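Local structure of putative curved DNA-binding protein (Chaetomium thermophilum var. thermophilum DSM 1495, 4IPA) at residues G113-Q119 with V131-A137; K195-L199 with E380-I384; K202-D208 with K374-E380; C343-T348 with G360-W365. The protein probably acts in ribosome biogenesis as a thermophilic Arx1 with a methionine aminopeptidase-like fold, and may bind DNA. All blocks are in the same frame, centred on the assembly; numbering follows the deposited sequence.

In the fold
From the N terminus, contact 1 comes first: it closes the short hairpin of strands 115-124 and 127-136 and is complete before any other contact opens. Helix 193-205 then supplies the first halves of contacts 2 and 3. Before their partners arrive, the chain makes contact 4, where strand 342-352 meets the segment leaving strand 355-360. Next, 374-380 closes contact 3 and 380-384 closes contact 2, so contact 4 nests within contact 3 and contact 3 within contact 2. Contacts 1 and 4 touch, joining the hairpin to the five-stranded sheet through T134 with R344 and to the loop that follows it through D133 with W365. Contacts 2 and 3 share E380 and fasten the C-terminal segment to helix 193-205.

Contact 1: G113-Q119 with V131-A137; sequences GEPIKIQ and VCDTIVA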
loop_
_atom_site.group_PDB
_atom_site.type_symbol
_atom_site.label_atom_id
_atom_site.label_comp_id
_atom_site.label_asym_id
_atom_site.label_seq_id
_atom_site.Cartn_x
_atom_site.Cartn_y
_atom_site.Cartn_z
ATOM N N GLY A 113 -20.366 -7.952 -1.365
ATOM C CA GLY A 113 -19.501 -9.012 -1.855
ATOM C C GLY A 113 -18.255 -8.542 -2.592
ATOM O O GLY A 113 -17.419 -9.350 -2.953
ATOM N N GLU A 114 -18.130 -7.242 -2.850
ATOM C CA GLU A 114 -16.981 -6.767 -3.615
ATOM C C GLU A 114 -15.724 -6.715 -2.762
ATOM O O GLU A 114 -15.800 -6.479 -1.563
ATOM C CB GLU A 114 -17.242 -5.388 -4.202
ATOM C CG GLU A 114 -18.019 -5.424 -5.485
ATOM C CD GLU A 114 -17.978 -4.089 -6.210
ATOM O OE1 GLU A 114 -18.657 -3.977 -7.266
ATOM O OE2 GLU A 114 -17.264 -3.167 -5.725
ATOM N N PRO A 115 -14.564 -6.942 -3.387
ATOM C CA PRO A 115 -13.281 -6.778 -2.693
ATOM C C PRO A 115 -12.890 -5.299 -2.632
ATOM O O PRO A 115 -12.626 -4.680 -3.651
ATOM C CB PRO A 115 -12.308 -7.599 -3.552
ATOM C CG PRO A 115 -12.915 -7.587 -4.912
ATOM C CD PRO A 115 -14.407 -7.506 -4.739
ATOM N N ILE A 116 -12.875 -4.754 -1.423
ATOM C CA ILE A 116 -12.629 -3.341 -1.174
ATOM C C ILE A 116 -11.225 -3.172 -0.617
ATOM O O ILE A 116 -10.869 -3.824 0.374
ATOM C CB ILE A 116 -13.636 -2.772 -0.117
ATOM C CG1 ILE A 116 -15.091 -3.018 -0.549
ATOM C CG2 ILE A 116 -13.381 -1.298 0.141
ATOM C CD1 ILE A 116 -15.395 -2.509 -1.941
ATOM N N LYS A 117 -10.433 -2.307 -1.246
ATOM C CA LYS A 117 -9.078 -2.019 -0.786
ATOM C C LYS A 117 -9.112 -0.811 0.114
ATOM O O LYS A 117 -9.568 0.252 -0.281
ATOM C CB LYS A 117 -8.115 -1.755 -1.951
ATOM C CG LYS A 117 -7.632 -2.995 -2.635
ATOM C CD LYS A 117 -8.786 -3.710 -3.320
ATOM C CE LYS A 117 -9.321 -2.892 -4.495
ATOM N NZ LYS A 117 -10.387 -3.651 -5.232
ATOM N N ILE A 118 -8.636 -0.990 1.333
ATOM C CA ILE A 118 -8.559 0.103 2.273
ATOM C C ILE A 118 -7.088 0.371 2.555
ATOM O O ILE A 118 -6.375 -0.467 3.113
ATOM C CB ILE A 118 -9.329 -0.220 3.546
ATOM C CG1 ILE A 118 -10.774 -0.586 3.181
ATOM C CG2 ILE A 118 -9.301 0.975 4.502
ATOM C CD1 ILE A 118 -11.286 -1.822 3.864
ATOM N N GLN A 119 -6.629 1.527 2.107
ATOM C CA GLN A 119 -5.237 1.909 2.246
ATOM C C GLN A 119 -5.182 3.281 2.888
ATOM O O GLN A 119 -5.847 4.226 2.444
ATOM C CB GLN A 119 -4.540 1.911 0.886
ATOM C CG GLN A 119 -3.109 2.443 0.880
ATOM C CD GLN A 119 -2.383 2.069 -0.418
ATOM O OE1 GLN A 119 -1.457 2.756 -0.866
ATOM N NE2 GLN A 119 -2.817 0.967 -1.027
ATOM N N VAL A 131 -0.551 1.162 5.209
ATOM C CA VAL A 131 -1.137 -0.175 5.267
ATOM C C VAL A 131 -2.261 -0.292 4.252
ATOM O O VAL A 131 -2.941 0.688 3.962
ATOM C CB VAL A 131 -1.737 -0.510 6.676
ATOM C CG1 VAL A 131 -0.677 -0.486 7.746
ATOM C CG2 VAL A 131 -2.858 0.454 7.039
ATOM N N CYS A 132 -2.452 -1.493 3.716
ATOM C CA CYS A 132 -3.585 -1.770 2.845
ATOM C C CYS A 132 -4.073 -3.188 3.102
ATOM O O CYS A 132 -3.294 -4.142 3.005
ATOM C CB CYS A 132 -3.225 -1.618 1.362
ATOM S SG CYS A 132 -4.612 -2.008 0.195
ATOM N N ASP A 133 -5.359 -3.306 3.434
ATOM C CA ASP A 133 -6.038 -4.591 3.547
ATOM C C ASP A 133 -7.086 -4.633 2.429
ATOM O O ASP A 133 -7.576 -3.591 1.977
ATOM C CB ASP A 133 -6.722 -4.712 4.930
ATOM C CG ASP A 133 -7.144 -6.163 5.282
ATOM O OD1 ASP A 133 -6.735 -7.114 4.572
ATOM O OD2 ASP A 133 -7.876 -6.347 6.293
ATOM N N THR A 134 -7.415 -5.834 1.973
ATOM C CA THR A 134 -8.585 -6.010 1.136
ATOM C C THR A 134 -9.618 -6.841 1.904
ATOM O O THR A 134 -9.311 -7.918 2.414
ATOM C CB THR A 134 -8.240 -6.681 -0.196
ATOM O OG1 THR A 134 -7.329 -5.850 -0.920
ATOM C CG2 THR A 134 -9.508 -6.892 -1.042
ATOM N N ILE A 135 -10.835 -6.325 2.001
ATOM C CA ILE A 135 -11.902 -7.037 2.681
ATOM C C ILE A 135 -13.068 -7.263 1.726
ATOM O O ILE A 135 -13.157 -6.617 0.668
ATOM C CB ILE A 135 -12.420 -6.251 3.888
ATOM C CG1 ILE A 135 -13.006 -4.921 3.420
ATOM C CG2 ILE A 135 -11.303 -6.049 4.933
ATOM C CD1 ILE A 135 -13.846 -4.271 4.444
ATOM N N VAL A 136 -13.947 -8.192 2.094
ATOM C CA VAL A 136 -15.171 -8.448 1.347
ATOM C C VAL A 136 -16.291 -7.633 1.971
ATOM O O VAL A 136 -16.582 -7.754 3.161
ATOM C CB VAL A 136 -15.539 -9.942 1.354
ATOM C CG1 VAL A 136 -16.863 -10.186 0.613
ATOM C CG2 VAL A 136 -14.430 -10.756 0.721
ATOM N N ALA A 137 -16.902 -6.771 1.173
ATOM C CA ALA A 137 -17.970 -5.932 1.678
ATOM C C ALA A 137 -19.147 -6.798 2.130
ATOM O O ALA A 137 -19.629 -7.644 1.383
ATOM C CB ALA A 137 -18.399 -4.940 0.624
#
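The antiparallel hairpin of strands 115-124 and 127-136 is held here by the pairing of I116 with I135 and of I118 with D133. Both pairs are doubly bonded, with I116 N to I135 O at 2.8 Å and I118 N to D133 O at 2.9 Å. Just beyond the strand ends, A137 N reaches E114 O and G113 N reaches A137 O. On the face that meets helix 23-46, CD1 of I118 lies 3.6 Å from CG1 of I135. On that face CG1 of I116 also meets A137 CB, just past the strand end, at 4.0 Å. The hairpin belongs to a three-stranded antiparallel sheet of the pita-bread fold of the M24 family, and its other face turns to strand 342-352 and helix 148-167. There K117 and T134 run side by side, with K117 CG 3.3 Å from T134 OG1, whose hydroxyl bonds R344 O. Two successive bends in the K117 chain (chi2 65°, chi3 68°) fold its amine back to P115 O, NZ to O 2.9 Å, approaching from above that carbonyl's plane. The carbonyls of P89, A90 and V342 also bind NZ. A methionine here would probably leave these four carbonyl oxygens without their shared charged donor. Next along this face, Q119 CB packs 3.8 Å from C132 CB.

Contact 2: K195-L199 with E380-I384; sequences KISSL and EILKI
With CG trans to the backbone nitrogen (chi1 177°) and one bend at chi2 (54°), the K195 chain swings its amine out to the carboxylate of E380, which arrives from the opposite direction on an extended chain. The K195 NZ to E380 OE2 hydrogen bond of 2.9 Å is a salt bridge; NZ meets the syn side of OE2 but lies 28° out of the carboxylate plane. Long side chains are needed, because the axes of the short segments 195-199 and 380-384 come no nearer than 12.5 Å. L199, whose CB is directed at the other helix, packs against the carboxylate end of the pair. Its CD2 touches the carboxylate carbon CD of E380 at 3.7 Å, the two chains crossing nearly at a right angle, while its CD1 meets CD1 of I384 at 4.1 Å. I381 completes the apolar patch, its CG1 lying 4.3 Å from L199 CD2. Helix 148-167 adjoins it through L167 on L199 and R166 on I384. The C-terminal helix is thus joined to helix 193-205 by a charge pair flanking an apolar seam. K195, with the weak second pair from K202, would probably keep E380 ionised, against the apolar cover of L199.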
loop_
_atom_site.group_PDB
_atom_site.type_symbol
_atom_site.label_atom_id
_atom_site.label_comp_id
_atom_site.label_asym_id
_atom_site.label_seq_id
_atom_site.Cartn_x
_atom_site.Cartn_y
_atom_site.Cartn_z
ATOM N N LYS A 195 13.561 -12.284 -11.435
ATOM C CA LYS A 195 13.356 -13.558 -10.761
ATOM C C LYS A 195 12.223 -13.433 -9.735
ATOM O O LYS A 195 11.337 -14.287 -9.644
ATOM C CB LYS A 195 14.659 -13.999 -10.083
ATOM C CG LYS A 195 14.564 -15.291 -9.262
ATOM C CD LYS A 195 14.005 -16.456 -10.091
ATOM C CE LYS A 195 14.005 -17.759 -9.278
ATOM N NZ LYS A 195 13.569 -18.964 -10.062
ATOM N N ILE A 196 12.260 -12.353 -8.966
ATOM C CA ILE A 196 11.186 -12.035 -8.044
ATOM C C ILE A 196 9.843 -12.008 -8.776
ATOM O O ILE A 196 8.880 -12.634 -8.334
ATOM C CB ILE A 196 11.448 -10.683 -7.350
ATOM C CG1 ILE A 196 12.763 -10.766 -6.556
ATOM C CG2 ILE A 196 10.253 -10.281 -6.468
ATOM C CD1 ILE A 196 13.143 -9.487 -5.807
ATOM N N SER A 197 9.789 -11.297 -9.899
ATOM C CA SER A 197 8.573 -11.208 -10.698
ATOM C C SER A 197 8.057 -12.572 -11.150
ATOM O O SER A 197 6.884 -12.888 -10.957
ATOM C CB SER A 197 8.786 -10.320 -11.931
ATOM O OG SER A 197 8.658 -8.950 -11.605
ATOM N N SER A 198 8.925 -13.372 -11.759
ATOM C CA SER A 198 8.487 -14.664 -12.293
ATOM C C SER A 198 7.971 -15.590 -11.189
ATOM O O SER A 198 6.982 -16.296 -11.377
ATOM C CB SER A 198 9.587 -15.341 -13.115
ATOM O OG SER A 198 10.668 -15.725 -12.291
ATOM N N LEU A 199 8.627 -15.575 -10.033
ATOM C CA LEU A 199 8.136 -16.346 -8.890
ATOM C C LEU A 199 6.733 -15.876 -8.437
ATOM O O LEU A 199 5.815 -16.688 -8.288
ATOM C CB LEU A 199 9.135 -16.307 -7.728
ATOM C CG LEU A 199 10.448 -17.089 -7.910
ATOM C CD1 LEU A 199 11.486 -16.658 -6.884
ATOM C CD2 LEU A 199 10.244 -18.604 -7.853
ATOM N N GLU A 380 9.728 -25.162 -5.772
ATOM C CA GLU A 380 10.555 -24.004 -5.461
ATOM C C GLU A 380 9.781 -23.047 -4.555
ATOM O O GLU A 380 10.268 -22.622 -3.504
ATOM C CB GLU A 380 10.985 -23.311 -6.759
ATOM C CG GLU A 380 11.814 -22.049 -6.567
ATOM C CD GLU A 380 12.450 -21.563 -7.861
ATOM O OE1 GLU A 380 11.966 -21.945 -8.952
ATOM O OE2 GLU A 380 13.439 -20.796 -7.787
ATOM N N ILE A 381 8.557 -22.732 -4.950
ATOM C CA ILE A 381 7.715 -21.854 -4.155
ATOM C C ILE A 381 7.348 -22.418 -2.776
ATOM O O ILE A 381 7.451 -21.711 -1.772
ATOM C CB ILE A 381 6.465 -21.441 -4.940
ATOM C CG1 ILE A 381 6.872 -20.536 -6.087
ATOM C CG2 ILE A 381 5.485 -20.702 -4.054
ATOM C CD1 ILE A 381 5.722 -20.174 -6.971
ATOM N N LEU A 382 6.940 -23.685 -2.710
ATOM C CA LEU A 382 6.601 -24.283 -1.407
ATOM C C LEU A 382 7.801 -24.268 -0.459
ATOM O O LEU A 382 7.652 -24.123 0.756
ATOM C CB LEU A 382 6.056 -25.708 -1.557
ATOM C CG LEU A 382 4.720 -25.840 -2.288
ATOM C CD1 LEU A 382 4.427 -27.313 -2.504
ATOM C CD2 LEU A 382 3.588 -25.168 -1.508
ATOM N N LYS A 383 8.991 -24.409 -1.028
ATOM C CA LYS A 383 10.208 -24.362 -0.238
ATOM C C LYS A 383 10.472 -22.948 0.319
ATOM O O LYS A 383 10.709 -22.774 1.520
ATOM C CB LYS A 383 11.380 -24.907 -1.054
ATOM C CG LYS A 383 11.284 -26.389 -1.364
ATOM C CD LYS A 383 12.470 -26.877 -2.204
ATOM C CE LYS A 383 12.380 -28.383 -2.494
ATOM N NZ LYS A 383 13.515 -28.875 -3.332
ATOM N N ILE A 384 10.386 -21.940 -0.540
ATOM C CA ILE A 384 10.438 -20.547 -0.087
ATOM C C ILE A 384 9.456 -20.274 1.062
ATOM O O ILE A 384 9.827 -19.699 2.085
ATOM C CB ILE A 384 10.181 -19.564 -1.244
ATOM C CG1 ILE A 384 11.305 -19.660 -2.280
ATOM C CG2 ILE A 384 10.089 -18.138 -0.728
ATOM C CD1 ILE A 384 10.908 -19.181 -3.655
#

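Contact 3: K202-D208 with K374-E380; sequences KVAKAYD and KKIEDEE
I376 is the main bump of 374-380, and it enters a hollow formed by V203, A206 and Y207 at the end of helix 193-205. Its CG1, trans to the carbonyl carbon (chi1 -63°), lies 4.0 Å from A206 CB and 3.9 Å from CE2 of Y207, coming to the ring obliquely. Farther in, I376 CD1 reaches V203 CG1 at 4.0 Å; I381 and L382 of the following helix close around the same isoleucine. The small A206 lets the extended chain draw close, its CB resting against I376 CA. Y207 and K374 slide past each other in opposite directions, with ring atom CD1 3.8 Å from K374 CB, while L155 and Y159 of helix 148-167 also touch the ring. Where the phenol reaches the backbone of 374-380, two waters fill in: one links Y207 OH (2.9 Å) to I376 N, the other, in the ring plane at its edge, joins the same hydroxyl to K374 O, to which it donates.

D208, with positive phi, ends the helix as the C-prime residue of a Schellman motif, and its OD2 receives K374 NZ in a salt bridge modelled very short, so its exact length is doubtful. At the other end K202 NZ lies between D378 OD2, whose place is less certain, and E380 OE1, a long, weak pair at 3.2 Å; E380 is held chiefly by K195 through OE2. D378 is also the N-cap of helix 379-386, its OD1 bonding I381 N. Ion pairs at both ends thus flank the apolar plug, and K202 probably offsets the negative charge gathered at that helix start.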
loop_
_atom_site.group_PDB
_atom_site.type_symbol
_atom_site.label_atom_id
_atom_site.label_comp_id
_atom_site.label_asym_id
_atom_site.label_seq_id
_atom_site.Cartn_x
_atom_site.Cartn_y
_atom_site.Cartn_z
ATOM N N LYS A 202 4.226 -16.954 -10.820
ATOM C CA LYS A 202 4.008 -18.377 -10.627
ATOM C C LYS A 202 2.975 -18.567 -9.529
ATOM O O LYS A 202 2.111 -19.416 -9.635
ATOM C CB LYS A 202 5.323 -19.023 -10.193
ATOM C CG LYS A 202 5.690 -20.368 -10.808
ATOM C CD LYS A 202 7.232 -20.506 -10.781
ATOM C CE LYS A 202 7.710 -21.949 -10.878
ATOM N NZ LYS A 202 9.153 -22.114 -10.468
ATOM N N VAL A 203 3.085 -17.783 -8.457
ATOM C CA VAL A 203 2.167 -17.912 -7.328
ATOM C C VAL A 203 0.733 -17.586 -7.744
ATOM O O VAL A 203 -0.200 -18.329 -7.435
ATOM C CB VAL A 203 2.571 -17.000 -6.158
ATOM C CG1 VAL A 203 1.504 -17.040 -5.075
ATOM C CG2 VAL A 203 3.957 -17.400 -5.601
ATOM N N ALA A 204 0.565 -16.469 -8.451
ATOM C CA ALA A 204 -0.750 -16.062 -8.936
ATOM C C ALA A 204 -1.342 -17.096 -9.893
ATOM O O ALA A 204 -2.543 -17.378 -9.861
ATOM C CB ALA A 204 -0.675 -14.696 -9.619
ATOM N N LYS A 205 -0.491 -17.647 -10.748
ATOM C CA LYS A 205 -0.923 -18.614 -11.749
ATOM C C LYS A 205 -1.474 -19.895 -11.106
ATOM O O LYS A 205 -2.367 -20.528 -11.649
ATOM C CB LYS A 205 0.233 -18.948 -12.688
ATOM C CG LYS A 205 -0.165 -19.825 -13.858
ATOM C CD LYS A 205 1.043 -20.446 -14.540
ATOM C CE LYS A 205 0.913 -20.370 -16.058
ATOM N NZ LYS A 205 -0.499 -20.528 -16.542
ATOM N N ALA A 206 -0.968 -20.271 -9.939
ATOM C CA ALA A 206 -1.482 -21.477 -9.284
ATOM C C ALA A 206 -2.951 -21.283 -8.936
ATOM O O ALA A 206 -3.684 -22.232 -8.670
ATOM C CB ALA A 206 -0.671 -21.812 -8.039
ATOM N N TYR A 207 -3.382 -20.033 -8.946
ATOM C CA TYR A 207 -4.752 -19.725 -8.612
ATOM C C TYR A 207 -5.456 -19.134 -9.831
ATOM O O TYR A 207 -6.534 -18.552 -9.713
ATOM C CB TYR A 207 -4.806 -18.772 -7.421
ATOM C CG TYR A 207 -4.419 -19.421 -6.100
ATOM C CD1 TYR A 207 -5.320 -20.222 -5.411
ATOM C CD2 TYR A 207 -3.156 -19.226 -5.541
ATOM C CE1 TYR A 207 -4.979 -20.805 -4.203
ATOM C CE2 TYR A 207 -2.803 -19.815 -4.340
ATOM C CZ TYR A 207 -3.715 -20.603 -3.677
ATOM O OH TYR A 207 -3.377 -21.195 -2.482
ATOM N N ASP A 208 -4.840 -19.299 -11.000
ATOM C CA ASP A 208 -5.353 -18.700 -12.230
ATOM C C ASP A 208 -5.614 -17.188 -12.097
ATOM O O ASP A 208 -6.535 -16.634 -12.710
ATOM C CB ASP A 208 -6.609 -19.443 -12.724
ATOM C CG ASP A 208 -6.309 -20.883 -13.146
ATOM O OD1 ASP A 208 -5.131 -21.210 -13.389
ATOM O OD2 ASP A 208 -7.252 -21.689 -13.245
ATOM N N LYS A 374 -7.945 -25.136 -5.733
ATOM C CA LYS A 374 -6.622 -24.728 -6.189
ATOM C C LYS A 374 -5.594 -24.660 -5.060
ATOM O O LYS A 374 -5.920 -24.396 -3.897
ATOM C CB LYS A 374 -6.696 -23.423 -6.972
ATOM C CG LYS A 374 -7.804 -23.474 -7.997
ATOM C CD LYS A 374 -7.591 -22.535 -9.151
ATOM C CE LYS A 374 -8.713 -22.761 -10.155
ATOM N NZ LYS A 374 -8.737 -21.743 -11.238
ATOM N N LYS A 375 -4.348 -24.928 -5.423
ATOM C CA LYS A 375 -3.272 -25.055 -4.463
ATOM C C LYS A 375 -1.960 -24.791 -5.180
ATOM O O LYS A 375 -1.813 -25.115 -6.361
ATOM C CB LYS A 375 -3.269 -26.471 -3.881
ATOM C CG LYS A 375 -2.535 -26.600 -2.561
ATOM C CD LYS A 375 -2.606 -28.019 -2.010
ATOM C CE LYS A 375 -2.004 -28.080 -0.605
ATOM N NZ LYS A 375 -1.953 -29.470 -0.066
ATOM N N ILE A 376 -1.009 -24.192 -4.475
ATOM C CA ILE A 376 0.335 -24.060 -5.016
ATOM C C ILE A 376 1.023 -25.412 -4.968
ATOM O O ILE A 376 1.068 -26.051 -3.916
ATOM C CB ILE A 376 1.181 -23.097 -4.201
ATOM C CG1 ILE A 376 0.578 -21.691 -4.254
ATOM C CG2 ILE A 376 2.620 -23.120 -4.708
ATOM C CD1 ILE A 376 1.289 -20.702 -3.367
ATOM N N GLU A 377 1.578 -25.839 -6.096
ATOM C CA GLU A 377 2.245 -27.133 -6.145
ATOM C C GLU A 377 3.725 -27.038 -6.508
ATOM O O GLU A 377 4.481 -27.978 -6.287
ATOM C CB GLU A 377 1.490 -28.079 -7.081
ATOM C CG GLU A 377 0.164 -28.524 -6.472
ATOM C CD GLU A 377 -0.748 -29.232 -7.449
ATOM O OE1 GLU A 377 -0.375 -29.377 -8.634
ATOM O OE2 GLU A 377 -1.848 -29.646 -7.025
ATOM N N ASP A 378 4.138 -25.894 -7.039
ATOM C CA ASP A 378 5.525 -25.712 -7.438
ATOM C C ASP A 378 6.448 -25.891 -6.238
ATOM O O ASP A 378 6.236 -25.279 -5.190
ATOM C CB ASP A 378 5.725 -24.341 -8.091
ATOM C CG ASP A 378 7.167 -24.087 -8.475
ATOM O OD1 ASP A 378 7.933 -23.606 -7.611
ATOM O OD2 ASP A 378 7.535 -24.374 -9.636
ATOM N N GLU A 379 7.462 -26.742 -6.393
ATOM C CA GLU A 379 8.350 -27.095 -5.282
ATOM C C GLU A 379 9.219 -25.933 -4.822
ATOM O O GLU A 379 9.430 -25.752 -3.632
ATOM C CB GLU A 379 9.242 -28.295 -5.637
ATOM C CG GLU A 379 8.669 -29.656 -5.235
ATOM C CD GLU A 379 8.424 -29.787 -3.730
ATOM O OE1 GLU A 379 9.318 -29.404 -2.936
ATOM O OE2 GLU A 379 7.332 -30.272 -3.345
ATOM N N GLU A 380 9.728 -25.162 -5.772
ATOM C CA GLU A 380 10.555 -24.004 -5.461
ATOM C C GLU A 380 9.781 -23.047 -4.555
ATOM O O GLU A 380 10.268 -22.622 -3.504
ATOM C CB GLU A 380 10.985 -23.311 -6.759
ATOM C CG GLU A 380 11.814 -22.049 -6.567
ATOM C CD GLU A 380 12.450 -21.563 -7.861
ATOM O OE1 GLU A 380 11.966 -21.945 -8.952
ATOM O OE2 GLU A 380 13.439 -20.796 -7.787
HETATM O O HOH W 1 -1.219 -22.935 -1.779
HETATM O O HOH W 2 -4.947 -22.805 -1.439
#

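Contact 4: C343-T348 with G360-W365; sequences CRLLTT and GGPPAW
L345 projects from strand 342-352 onto P362 and W365, in the segment that leaves the edge strand 355-360 of the five-stranded antiparallel sheet. The sheet pairing finishes at T348 and G360, a hydrogen-bonded antiparallel pair with T348 N to G360 O at 2.7 Å and G360 N to T348 O at 3.2 Å. Beyond it the chain peels away, and side chains take over the contact. From its CB, which is directed at the loop, L345 carries CG trans to the carbonyl carbon (chi1 -64°), within 4.2 Å of W365 CZ2. CD1 then meets the far ring atom CH2 of W365 at 4.0 Å. The other methyl, CD2, is wedged between two partners, W365 CZ2 at 3.5 Å and P362 CG at 3.9 Å, and it comes to the indole obliquely. An alanine here would remove both methyls and is likely to open a gap between the indole and P362. P362 CD also lies against the strand backbone, 3.4 Å from L346 O. W365 has further support: its NE1 bonds D133 OD1 of strand 127-136, and its ring meets F154 of helix 148-167, which brings the hairpin and that helix to the same loop. At the start of the strand, C343 SG sits at the edge of the indole, 79° off the normal of the six-membered ring and 3.8 Å from W365 CH2.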
loop_
_atom_site.group_PDB
_atom_site.type_symbol
_atom_site.label_atom_id
_atom_site.label_comp_id
_atom_site.label_asym_id
_atom_site.label_seq_id
_atom_site.Cartn_x
_atom_site.Cartn_y
_atom_site.Cartn_z
ATOM N N CYS A 343 -7.197 -7.485 -5.893
ATOM C CA CYS A 343 -6.935 -7.622 -4.479
ATOM C C CYS A 343 -5.535 -7.067 -4.192
ATOM O O CYS A 343 -4.616 -7.298 -4.969
ATOM C CB CYS A 343 -7.042 -9.101 -4.108
ATOM S SG CYS A 343 -6.826 -9.480 -2.372
ATOM N N ARG A 344 -5.377 -6.319 -3.100
ATOM C CA ARG A 344 -4.079 -5.703 -2.771
ATOM C C ARG A 344 -3.755 -5.780 -1.281
ATOM O O ARG A 344 -4.639 -5.682 -0.414
ATOM C CB ARG A 344 -4.017 -4.226 -3.218
ATOM C CG ARG A 344 -4.282 -3.990 -4.711
ATOM C CD ARG A 344 -3.898 -2.561 -5.158
ATOM N NE ARG A 344 -4.659 -1.545 -4.441
ATOM C CZ ARG A 344 -4.165 -0.777 -3.469
ATOM N NH1 ARG A 344 -2.888 -0.885 -3.096
ATOM N NH2 ARG A 344 -4.948 0.110 -2.880
ATOM N N LEU A 345 -2.483 -5.978 -0.982
ATOM C CA LEU A 345 -2.002 -5.846 0.386
ATOM C C LEU A 345 -0.784 -4.942 0.403
ATOM O O LEU A 345 0.001 -4.915 -0.543
ATOM C CB LEU A 345 -1.629 -7.206 0.955
ATOM C CG LEU A 345 -2.783 -8.199 1.110
ATOM C CD1 LEU A 345 -2.237 -9.634 1.222
ATOM C CD2 LEU A 345 -3.638 -7.821 2.313
ATOM N N LEU A 346 -0.621 -4.211 1.495
ATOM C CA LEU A 346 0.505 -3.320 1.638
ATOM C C LEU A 346 0.898 -3.379 3.105
ATOM O O LEU A 346 0.082 -3.139 4.005
ATOM C CB LEU A 346 0.157 -1.885 1.191
ATOM C CG LEU A 346 1.335 -1.019 0.702
ATOM C CD1 LEU A 346 0.898 0.267 -0.059
ATOM C CD2 LEU A 346 2.284 -0.673 1.848
ATOM N N THR A 347 2.153 -3.731 3.327
ATOM C CA THR A 347 2.689 -3.891 4.660
ATOM C C THR A 347 3.930 -3.014 4.773
ATOM O O THR A 347 4.781 -3.016 3.884
ATOM C CB THR A 347 3.095 -5.366 4.899
ATOM O OG1 THR A 347 1.982 -6.232 4.618
ATOM C CG2 THR A 347 3.562 -5.579 6.336
ATOM N N THR A 348 4.049 -2.268 5.860
ATOM C CA THR A 348 5.291 -1.549 6.131
ATOM C C THR A 348 6.190 -2.409 7.019
ATOM O O THR A 348 5.802 -2.762 8.125
ATOM C CB THR A 348 5.013 -0.198 6.800
ATOM O OG1 THR A 348 4.319 0.645 5.871
ATOM C CG2 THR A 348 6.348 0.481 7.225
ATOM N N GLY A 360 3.789 -2.453 10.555
ATOM C CA GLY A 360 2.419 -2.036 10.323
ATOM C C GLY A 360 1.861 -2.649 9.057
ATOM O O GLY A 360 2.452 -2.563 7.972
ATOM N N GLY A 361 0.716 -3.296 9.196
ATOM C CA GLY A 361 0.088 -3.908 8.056
ATOM C C GLY A 361 -1.296 -4.357 8.420
ATOM O O GLY A 361 -1.760 -4.122 9.537
ATOM N N PRO A 362 -1.955 -5.020 7.472
ATOM C CA PRO A 362 -3.301 -5.582 7.603
ATOM C C PRO A 362 -3.302 -6.740 8.589
ATOM O O PRO A 362 -2.252 -7.361 8.813
ATOM C CB PRO A 362 -3.597 -6.098 6.193
ATOM C CG PRO A 362 -2.221 -6.437 5.647
ATOM C CD PRO A 362 -1.340 -5.338 6.172
ATOM N N PRO A 363 -4.472 -7.020 9.188
ATOM C CA PRO A 363 -4.611 -8.121 10.141
ATOM C C PRO A 363 -4.515 -9.433 9.400
ATOM O O PRO A 363 -5.056 -9.538 8.310
ATOM C CB PRO A 363 -6.031 -7.925 10.698
ATOM C CG PRO A 363 -6.763 -7.216 9.618
ATOM C CD PRO A 363 -5.743 -6.301 8.982
ATOM N N ALA A 364 -3.822 -10.406 9.978
ATOM C CA ALA A 364 -3.679 -11.723 9.382
ATOM C C ALA A 364 -5.027 -12.269 8.903
ATOM O O ALA A 364 -6.042 -12.102 9.565
ATOM C CB ALA A 364 -3.045 -12.680 10.391
ATOM N N TRP A 365 -5.037 -12.905 7.739
ATOM C CA TRP A 365 -6.255 -13.512 7.234
ATOM C C TRP A 365 -6.428 -14.920 7.779
ATOM O O TRP A 365 -5.481 -15.704 7.827
ATOM C CB TRP A 365 -6.241 -13.570 5.709
ATOM C CG TRP A 365 -6.383 -12.240 5.058
ATOM C CD1 TRP A 365 -6.666 -11.046 5.666
ATOM C CD2 TRP A 365 -6.243 -11.958 3.661
ATOM N NE1 TRP A 365 -6.708 -10.043 4.727
ATOM C CE2 TRP A 365 -6.454 -10.577 3.489
ATOM C CE3 TRP A 365 -5.955 -12.738 2.542
ATOM C CZ2 TRP A 365 -6.390 -9.959 2.236
ATOM C CZ3 TRP A 365 -5.888 -12.124 1.302
ATOM C CH2 TRP A 365 -6.100 -10.749 1.161
#